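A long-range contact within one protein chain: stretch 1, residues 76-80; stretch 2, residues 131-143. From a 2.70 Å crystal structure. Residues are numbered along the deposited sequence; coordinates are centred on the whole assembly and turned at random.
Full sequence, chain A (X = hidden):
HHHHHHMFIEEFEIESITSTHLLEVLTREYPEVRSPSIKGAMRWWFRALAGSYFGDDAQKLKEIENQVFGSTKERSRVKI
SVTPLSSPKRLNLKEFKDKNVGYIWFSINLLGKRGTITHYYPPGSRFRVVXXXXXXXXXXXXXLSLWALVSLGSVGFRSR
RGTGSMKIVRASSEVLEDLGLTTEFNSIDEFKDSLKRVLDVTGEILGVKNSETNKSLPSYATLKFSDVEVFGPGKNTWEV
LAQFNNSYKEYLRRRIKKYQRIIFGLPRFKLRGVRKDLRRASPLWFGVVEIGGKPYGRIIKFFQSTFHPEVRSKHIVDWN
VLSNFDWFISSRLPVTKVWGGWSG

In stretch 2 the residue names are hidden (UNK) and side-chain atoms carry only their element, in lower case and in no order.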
# COMPACT_ATOMS: atom_id res chain seq x y z
N SER A 76 -11.42 -4.67 21.40
CA SER A 76 -10.51 -5.42 20.54
C SER A 76 -9.93 -6.63 21.26
O SER A 76 -9.57 -6.56 22.43
CB SER A 76 -9.37 -4.53 20.04
OG SER A 76 -8.56 -4.08 21.10
N ARG A 77 -9.84 -7.75 20.54
CA ARG A 77 -9.30 -8.97 21.11
C ARG A 77 -7.78 -8.96 21.02
O ARG A 77 -7.11 -9.87 21.52
CB ARG A 77 -9.89 -10.19 20.40
CG ARG A 77 -10.40 -11.28 21.33
CD ARG A 77 -11.43 -12.16 20.64
NE ARG A 77 -12.70 -11.47 20.44
CZ ARG A 77 -13.86 -11.88 20.94
NH1 ARG A 77 -13.92 -12.99 21.67
NH2 ARG A 77 -14.97 -11.18 20.71
N VAL A 78 -7.23 -7.93 20.37
CA VAL A 78 -5.79 -7.76 20.27
C VAL A 78 -5.38 -6.35 20.71
O VAL A 78 -6.11 -5.39 20.45
CB VAL A 78 -5.27 -8.04 18.83
CG1 VAL A 78 -5.87 -7.06 17.84
CG2 VAL A 78 -3.75 -7.99 18.77
N LYS A 79 -4.24 -6.24 21.38
CA LYS A 79 -3.70 -4.95 21.76
C LYS A 79 -2.48 -4.61 20.91
O LYS A 79 -1.47 -5.32 20.95
CB LYS A 79 -3.32 -4.93 23.25
CG LYS A 79 -2.74 -3.61 23.72
CD LYS A 79 -2.11 -3.75 25.10
CE LYS A 79 -1.45 -2.45 25.55
NZ LYS A 79 -0.61 -2.65 26.76
N ILE A 80 -2.57 -3.53 20.14
CA ILE A 80 -1.47 -3.12 19.27
C ILE A 80 -0.78 -1.88 19.80
O ILE A 80 -1.41 -0.83 19.95
CB ILE A 80 -1.96 -2.84 17.84
CG1 ILE A 80 -2.71 -4.06 17.28
CG2 ILE A 80 -0.80 -2.45 16.94
CD1 ILE A 80 -3.45 -3.79 16.00
N UNK A 131 2.29 -6.75 19.48
CA UNK A 131 0.94 -7.29 19.41
C UNK A 131 0.69 -8.27 20.54
O UNK A 131 1.49 -9.16 20.78
c UNK A 131 1.18 -7.24 16.81
c UNK A 131 1.02 -8.11 15.57
c UNK A 131 0.71 -7.98 18.06
c UNK A 131 0.42 -5.93 16.66
N UNK A 132 -0.43 -8.09 21.24
CA UNK A 132 -0.79 -8.95 22.37
C UNK A 132 -2.23 -9.42 22.30
O UNK A 132 -3.14 -8.63 22.01
c UNK A 132 -0.56 -8.22 23.70
o UNK A 132 1.42 -7.72 26.29
c UNK A 132 0.88 -7.82 23.97
c UNK A 132 1.03 -7.08 25.28
o UNK A 132 0.76 -5.86 25.31
N UNK A 133 -2.45 -10.71 22.56
CA UNK A 133 -3.80 -11.26 22.58
C UNK A 133 -3.86 -12.55 23.40
O UNK A 133 -2.89 -13.30 23.45
o UNK A 133 -5.59 -12.06 21.13
c UNK A 133 -4.28 -11.53 21.15
N UNK A 134 -5.00 -12.80 24.06
CA UNK A 134 -5.21 -14.09 24.72
C UNK A 134 -5.47 -15.21 23.72
O UNK A 134 -5.23 -16.38 24.03
c UNK A 134 -6.45 -13.84 25.59
c UNK A 134 -7.17 -12.72 24.90
c UNK A 134 -6.10 -11.85 24.32
N UNK A 135 -5.94 -14.86 22.53
CA UNK A 135 -6.34 -15.84 21.52
C UNK A 135 -5.25 -16.15 20.51
O UNK A 135 -4.58 -15.24 20.01
c UNK A 135 -7.60 -15.37 20.79
o UNK A 135 -7.96 -16.27 19.76
N UNK A 136 -5.08 -17.43 20.20
CA UNK A 136 -4.09 -17.85 19.20
C UNK A 136 -4.59 -17.52 17.80
O UNK A 136 -3.83 -17.07 16.95
o UNK A 136 -3.17 -21.88 17.66
c UNK A 136 -3.81 -19.35 19.33
o UNK A 136 -1.61 -21.93 19.20
c UNK A 136 -2.43 -21.31 18.49
c UNK A 136 -2.53 -19.80 18.63
N UNK A 137 -5.88 -17.75 17.58
CA UNK A 137 -6.53 -17.44 16.31
C UNK A 137 -6.36 -15.96 15.97
O UNK A 137 -6.07 -15.61 14.83
c UNK A 137 -9.95 -19.13 15.53
n UNK A 137 -11.84 -17.82 13.89
c UNK A 137 -8.55 -18.62 15.23
c UNK A 137 -8.02 -17.79 16.39
n UNK A 137 -10.85 -18.06 15.95
n UNK A 137 -12.49 -16.48 15.64
c UNK A 137 -11.72 -17.45 15.16
N UNK A 138 -6.52 -15.11 16.98
CA UNK A 138 -6.45 -13.66 16.79
C UNK A 138 -5.02 -13.17 16.53
O UNK A 138 -4.80 -12.40 15.60
c UNK A 138 -7.03 -12.92 18.02
c UNK A 138 -8.54 -13.04 18.04
c UNK A 138 -6.61 -11.46 18.00
N UNK A 139 -4.07 -13.62 17.34
CA UNK A 139 -2.69 -13.14 17.22
C UNK A 139 -2.08 -13.57 15.88
O UNK A 139 -1.24 -12.85 15.32
c UNK A 139 -0.62 -11.53 19.20
c UNK A 139 -0.50 -12.84 18.46
c UNK A 139 -1.52 -15.11 18.31
c UNK A 139 -1.81 -13.62 18.40
N UNK A 140 -2.50 -14.72 15.37
CA UNK A 140 -2.04 -15.18 14.06
C UNK A 140 -2.53 -14.23 12.98
O UNK A 140 -1.76 -13.82 12.11
n UNK A 140 -1.70 -21.51 13.95
c UNK A 140 -1.38 -20.19 14.58
c UNK A 140 -1.75 -17.70 14.48
c UNK A 140 -2.53 -16.60 13.78
c UNK A 140 -2.23 -19.07 14.01
N UNK A 141 -3.81 -13.88 13.04
CA UNK A 141 -4.42 -12.99 12.07
C UNK A 141 -3.87 -11.56 12.16
O UNK A 141 -3.77 -10.86 11.15
c UNK A 141 -6.55 -14.52 10.41
c UNK A 141 -5.94 -12.97 12.26
c UNK A 141 -6.66 -14.27 11.90
c UNK A 141 -8.10 -14.23 12.34
N UNK A 142 -3.51 -11.14 13.36
CA UNK A 142 -2.92 -9.82 13.56
C UNK A 142 -1.54 -9.75 12.91
O UNK A 142 -1.22 -8.79 12.21
c UNK A 142 -2.82 -9.49 15.04
N UNK A 143 -0.73 -10.78 13.13
CA UNK A 143 0.62 -10.84 12.59
C UNK A 143 0.61 -10.96 11.06
O UNK A 143 1.40 -10.31 10.38
o UNK A 143 1.86 -11.63 14.52
c UNK A 143 2.63 -12.35 12.37
c UNK A 143 1.42 -12.01 13.21

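Position 131 has four side-chain carbons, forked at the second. One tip lies 3.7 Å from Ile80 CG2. This is Leu131; the close atom is CD2.

Position 132 has three carbons in a row, the third carrying two oxygens. One of the oxygens is 3.8 Å from Lys79 NZ, a long salt bridge. That is a carboxylate on a two-carbon arm, so the residue is Glu132, through OE2. Its backbone pairs with Lys79 in both directions: Lys79 N donates to Glu132 O at 2.7 Å, and Glu132 N donates to Lys79 O at 3.0 Å.

Position 133 has one carbon and then one oxygen. The oxygen is 2.7 Å from Arg77 O. This is Ser133, and its OG donates that hydrogen bond.

Position 134 has three carbons that close a ring onto the backbone nitrogen. The ring carbon next to the backbone nitrogen is 3.6 Å from Arg77 O. Only proline closes such a ring, so this is Pro134, through CD.

Position 135 again has one carbon and one oxygen, and makes no contact with stretch 1 within 4.5 Å. It is Ser135. Its N donates to Ser133 OG at 3.1 Å. Its own OG caps the helix that follows, accepting a weak bond from the backbone N of position 138 at 3.3 Å.

Position 136 has three carbons, the last with two oxygens, out of reach of stretch 1. It is Glu136.

Position 137 has three carbons, a nitrogen, then a carbon bearing two more nitrogens. This guanidinium marks Arg137. It does not touch stretch 1.

Position 138 has one carbon carrying two others. One branch is 3.8 Å from Val78 CB. This is Val138, through CG1.

Position 139 has four carbons, forked at the first, with one arm two carbons long. It is Ile139, just beyond contact.

Position 140 has four carbons in a row ending in nitrogen, far from stretch 1. It is Lys140.

Position 141 has four carbons forked at the second. It is Leu141, also out of reach.

Position 142 has a single carbon, 4.1 Å from Val78 CG2. It is Ala142.

Position 143 has one carbon carrying an oxygen and a carbon. It is Thr143, without contact here.

The contact joins a strand pair to a helix. Lys79 and Ile80 run antiparallel to Glu132 and Leu131. Lys79 and Glu132 share one face of the sheet, Ile80 and Leu131 the other. Ser133 OG extends the link to Arg77 O while accepting from Ser135 N. The chain then turns into the helix, whose Val138 and Ala142, one turn apart, pack against buried Val78.

Stretch 2 (131-143) LESPSERVIKLAT
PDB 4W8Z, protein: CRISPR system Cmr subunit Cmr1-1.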